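Local coordinates for protein endonuclease IV (Thermus thermophilus, PDB 3AAM) that cleaves phosphodiester bonds at apurinic or apyrimidinic sites in DNA during base excision repair and also has 3'-5' exonuclease activity, at residues Phe6-Ala11 / Thr24-Thr29; Ala30-Ala35 / Ile246-Arg251. One frame throughout, in Å; residues are numbered along the deposited sequence.

In the fold
Leaving strand 3-6 at F6, the chain runs through the loop of 6-11 and then along helix 15-26, whose C-terminal end comes back against that loop at 24-29. This is interaction 1, a short closure within the first beta-alpha-beta crossover of the TIM barrel. Strand 31-34 follows directly. Interaction 2 opens there and closes only after most of the barrel has been built, when strand 244-247 brings 246-251 up to 30-35. The two contacts are therefore in series, neither nested nor crossed, and their centres lie about 8 Å apart. Probable backbone hydrogen bonds of Q32 N to F6 O and of L8 N to Q32 O join them, so strand 3-6 mediates between strands 31-34 and 244-247.

Interaction 1 (Phe6-Ala11 / Thr24-Thr29); sequences FHLSIA and TALGLT
L28 has the largest share of this small apolar contact, which buries 183 Å² over both sides. Its CB points toward 6-11, and chi1 of -53° sets CG beside the backbone N, anti to the carbonyl carbon. From CG the two methyls diverge onto different partners. CD1 comes to 3.7 Å from the backbone N of F6 and, tip to tip, to 4.1 Å from L8 CD2. CD2 instead approaches the F6 ring obliquely, 4.0 Å from F6 CD2, with the side chains crossing at about a right angle. L26, two residues earlier, adds a second approach to the same ring: its CD1 lies at the ring edge, 4.2 Å from F6 CD2, and also touches L8. The F6 backbone N buried beneath the L28 methyl has no polar partner in the model. An alanine in place of L28 would remove CG and both methyls and would probably loosen the packing of the F6 ring and the L8 tip together. Between the two leucines the helix stops at G27, which at positive phi (85°) is the C-prime residue of a Schellman motif closed by L28 N to A23 O, with a weak bond from G27 N to T24 O; on either side of this turn L26 and L28 both point toward 6-11. Helix 253-267 continues the cluster through L260, which touches both F6 and L28, while A19, E22 and A23 of helix 15-26 pack on L8, and F31 of strand 31-34 meets L8 as well.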
# COMPACT_ATOMS: atom_id res chain seq x y z
N PHE A 6 -6.97 2.91 7.52
CA PHE A 6 -6.55 4.13 6.84
C PHE A 6 -5.05 4.31 7.00
O PHE A 6 -4.38 3.52 7.68
CB PHE A 6 -7.17 5.38 7.49
CG PHE A 6 -8.67 5.37 7.56
CD1 PHE A 6 -9.43 5.03 6.45
CD2 PHE A 6 -9.31 5.79 8.72
CE1 PHE A 6 -10.82 5.10 6.50
CE2 PHE A 6 -10.70 5.87 8.78
CZ PHE A 6 -11.46 5.53 7.67
N HIS A 7 -4.55 5.37 6.39
CA HIS A 7 -3.15 5.73 6.53
C HIS A 7 -3.18 6.72 7.68
O HIS A 7 -3.86 7.75 7.61
CB HIS A 7 -2.61 6.39 5.27
CG HIS A 7 -1.14 6.62 5.31
ND1 HIS A 7 -0.56 7.54 6.16
CD2 HIS A 7 -0.12 6.00 4.67
CE1 HIS A 7 0.76 7.48 6.03
NE2 HIS A 7 1.05 6.56 5.14
N LEU A 8 -2.46 6.40 8.75
CA LEU A 8 -2.41 7.23 9.95
C LEU A 8 -1.11 8.00 10.08
O LEU A 8 -0.06 7.56 9.59
CB LEU A 8 -2.61 6.34 11.18
CG LEU A 8 -3.81 5.39 11.15
CD1 LEU A 8 -3.78 4.48 12.37
CD2 LEU A 8 -5.10 6.20 11.11
N SER A 9 -1.18 9.13 10.77
CA SER A 9 -0.02 9.99 10.98
C SER A 9 0.90 9.49 12.08
O SER A 9 0.46 8.84 13.03
CB SER A 9 -0.48 11.41 11.32
OG SER A 9 0.63 12.22 11.67
N ILE A 10 2.19 9.80 11.95
CA ILE A 10 3.17 9.41 12.95
C ILE A 10 3.85 10.66 13.50
O ILE A 10 4.80 10.57 14.28
CB ILE A 10 4.25 8.46 12.38
CG1 ILE A 10 5.03 9.16 11.26
CG2 ILE A 10 3.61 7.19 11.86
CD1 ILE A 10 6.29 8.41 10.84
N ALA A 11 3.35 11.82 13.10
CA ALA A 11 3.92 13.09 13.56
C ALA A 11 3.52 13.35 15.01
O ALA A 11 2.55 12.77 15.52
CB ALA A 11 3.43 14.23 12.68
N THR A 24 -6.74 1.89 17.26
CA THR A 24 -7.61 1.29 18.26
C THR A 24 -8.80 2.19 18.55
O THR A 24 -9.94 1.72 18.67
CB THR A 24 -6.85 1.03 19.58
OG1 THR A 24 -5.75 0.15 19.33
CG2 THR A 24 -7.79 0.40 20.61
N ALA A 25 -8.54 3.48 18.67
CA ALA A 25 -9.58 4.45 18.97
C ALA A 25 -10.64 4.52 17.87
O ALA A 25 -11.84 4.64 18.16
CB ALA A 25 -8.96 5.83 19.19
N LEU A 26 -10.21 4.44 16.62
CA LEU A 26 -11.13 4.48 15.49
C LEU A 26 -11.83 3.15 15.26
O LEU A 26 -12.87 3.10 14.61
CB LEU A 26 -10.38 4.87 14.21
CG LEU A 26 -9.89 6.31 14.09
CD1 LEU A 26 -9.02 6.44 12.84
CD2 LEU A 26 -11.10 7.24 14.02
N GLY A 27 -11.26 2.08 15.80
CA GLY A 27 -11.85 0.77 15.61
C GLY A 27 -11.42 0.13 14.31
O GLY A 27 -12.14 -0.70 13.75
N LEU A 28 -10.25 0.50 13.81
CA LEU A 28 -9.73 -0.07 12.57
C LEU A 28 -9.23 -1.48 12.83
O LEU A 28 -8.93 -1.84 13.97
CB LEU A 28 -8.56 0.76 12.03
CG LEU A 28 -8.73 2.26 11.85
CD1 LEU A 28 -7.47 2.84 11.23
CD2 LEU A 28 -9.93 2.54 10.96
N THR A 29 -9.14 -2.30 11.78
CA THR A 29 -8.63 -3.65 11.96
C THR A 29 -7.33 -3.85 11.18
O THR A 29 -6.85 -4.97 11.01
CB THR A 29 -9.67 -4.72 11.58
OG1 THR A 29 -10.22 -4.46 10.28
CG2 THR A 29 -10.81 -4.72 12.60

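Interaction 2 (Ala30-Ala35 / Ile246-Arg251); sequences AFQIFA and ILETPR
A single side-chain hydrogen bond and one isoleucine make up the first shell. Q32 NE2 donates to E248 OE2 over 2.9 Å, nearly straight at 171°; the acceptor lies in the amide plane and offers its anti lone pair, although the amide and carboxylate planes are 69° apart. Alongside, I246 packs with both branches against 30-32: CG2 lies 3.9 Å from Q32 CB, and CD1 reaches F31 CA at 3.9 Å and also touches A30 CB. The torsions of Q32 explain its reach, since CG is anti to the backbone N (chi1 176°) and the chain stays extended through CD. E248 is fixed at its other end too, its carbonyl O being hydrogen-bonded to ND1 of H219, a manganese ligand in this structure. E248 is thus a second-shell residue of the metal site, and Q32, which holds its carboxylate, stands one step further out. Further out, H204 of strand 202-208 and H69 of strand 66-69 touch both Q32 and E248, placing the pair inside the barrel, between strands 31-34 and 244-247, which strand 3-6 separates.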
# COMPACT_ATOMS: atom_id res chain seq x y z
N ALA A 30 -6.76 -2.74 10.73
CA ALA A 30 -5.50 -2.70 10.01
C ALA A 30 -5.14 -1.24 9.83
O ALA A 30 -6.01 -0.37 9.92
CB ALA A 30 -5.65 -3.37 8.64
N PHE A 31 -3.86 -0.94 9.62
CA PHE A 31 -3.46 0.44 9.40
C PHE A 31 -2.15 0.56 8.64
O PHE A 31 -1.40 -0.41 8.49
CB PHE A 31 -3.39 1.22 10.74
CG PHE A 31 -2.25 0.83 11.63
CD1 PHE A 31 -1.03 1.50 11.56
CD2 PHE A 31 -2.39 -0.19 12.56
CE1 PHE A 31 0.03 1.15 12.41
CE2 PHE A 31 -1.34 -0.54 13.41
CZ PHE A 31 -0.13 0.13 13.33
N GLN A 32 -1.89 1.76 8.14
CA GLN A 32 -0.70 2.05 7.36
C GLN A 32 -0.09 3.36 7.84
O GLN A 32 -0.80 4.27 8.24
CB GLN A 32 -1.09 2.15 5.88
CG GLN A 32 0.03 2.54 4.94
CD GLN A 32 -0.41 2.48 3.49
OE1 GLN A 32 -0.50 1.40 2.90
NE2 GLN A 32 -0.70 3.64 2.91
N ILE A 33 1.24 3.43 7.78
CA ILE A 33 1.97 4.62 8.18
C ILE A 33 3.20 4.79 7.29
O ILE A 33 3.52 3.90 6.50
CB ILE A 33 2.51 4.50 9.62
CG1 ILE A 33 3.37 3.24 9.75
CG2 ILE A 33 1.36 4.46 10.62
CD1 ILE A 33 4.15 3.15 11.06
N PHE A 34 3.85 5.94 7.41
CA PHE A 34 5.09 6.19 6.68
C PHE A 34 6.15 5.91 7.74
O PHE A 34 5.82 5.82 8.92
CB PHE A 34 5.21 7.66 6.25
CG PHE A 34 4.31 8.06 5.12
CD1 PHE A 34 4.34 7.38 3.91
CD2 PHE A 34 3.44 9.14 5.25
CE1 PHE A 34 3.54 7.77 2.84
CE2 PHE A 34 2.63 9.55 4.19
CZ PHE A 34 2.68 8.86 2.98
N ALA A 35 7.40 5.76 7.32
CA ALA A 35 8.49 5.52 8.26
C ALA A 35 9.21 6.83 8.56
O ALA A 35 10.10 6.90 9.41
CB ALA A 35 9.46 4.49 7.69
N ILE A 246 -6.53 -1.06 2.71
CA ILE A 246 -6.18 0.27 3.20
C ILE A 246 -6.67 1.35 2.24
O ILE A 246 -6.39 1.30 1.04
CB ILE A 246 -4.64 0.42 3.35
CG1 ILE A 246 -4.11 -0.56 4.40
CG2 ILE A 246 -4.28 1.85 3.74
CD1 ILE A 246 -4.66 -0.32 5.81
N LEU A 247 -7.40 2.33 2.77
CA LEU A 247 -7.89 3.45 1.98
C LEU A 247 -6.88 4.57 2.18
O LEU A 247 -6.40 4.78 3.30
CB LEU A 247 -9.28 3.89 2.48
CG LEU A 247 -9.90 5.07 1.75
CD1 LEU A 247 -10.14 4.73 0.28
CD2 LEU A 247 -11.22 5.44 2.43
N GLU A 248 -6.54 5.27 1.10
CA GLU A 248 -5.57 6.36 1.16
C GLU A 248 -6.20 7.65 0.65
O GLU A 248 -6.01 8.03 -0.50
CB GLU A 248 -4.35 6.01 0.29
CG GLU A 248 -3.71 4.66 0.59
CD GLU A 248 -2.56 4.36 -0.34
OE1 GLU A 248 -2.74 4.50 -1.57
OE2 GLU A 248 -1.48 3.98 0.15
N THR A 249 -6.96 8.31 1.51
CA THR A 249 -7.64 9.55 1.14
C THR A 249 -7.54 10.55 2.28
O THR A 249 -7.08 10.21 3.37
CB THR A 249 -9.11 9.27 0.82
OG1 THR A 249 -9.74 8.67 1.95
CG2 THR A 249 -9.23 8.35 -0.38
N PRO A 250 -7.96 11.81 2.05
CA PRO A 250 -7.90 12.83 3.10
C PRO A 250 -8.49 12.37 4.43
O PRO A 250 -9.54 11.73 4.48
CB PRO A 250 -8.66 13.99 2.48
CG PRO A 250 -8.28 13.87 1.03
CD PRO A 250 -8.45 12.38 0.79
N ARG A 251 -7.80 12.73 5.52
CA ARG A 251 -8.21 12.34 6.86
C ARG A 251 -8.90 13.45 7.65
O ARG A 251 -8.65 14.63 7.43
CB ARG A 251 -6.97 11.88 7.64
CG ARG A 251 -6.23 10.70 7.01
CD ARG A 251 -7.04 9.43 7.17
NE ARG A 251 -7.60 9.36 8.51
CZ ARG A 251 -6.87 9.34 9.62
NH1 ARG A 251 -5.55 9.36 9.57
NH2 ARG A 251 -7.48 9.36 10.80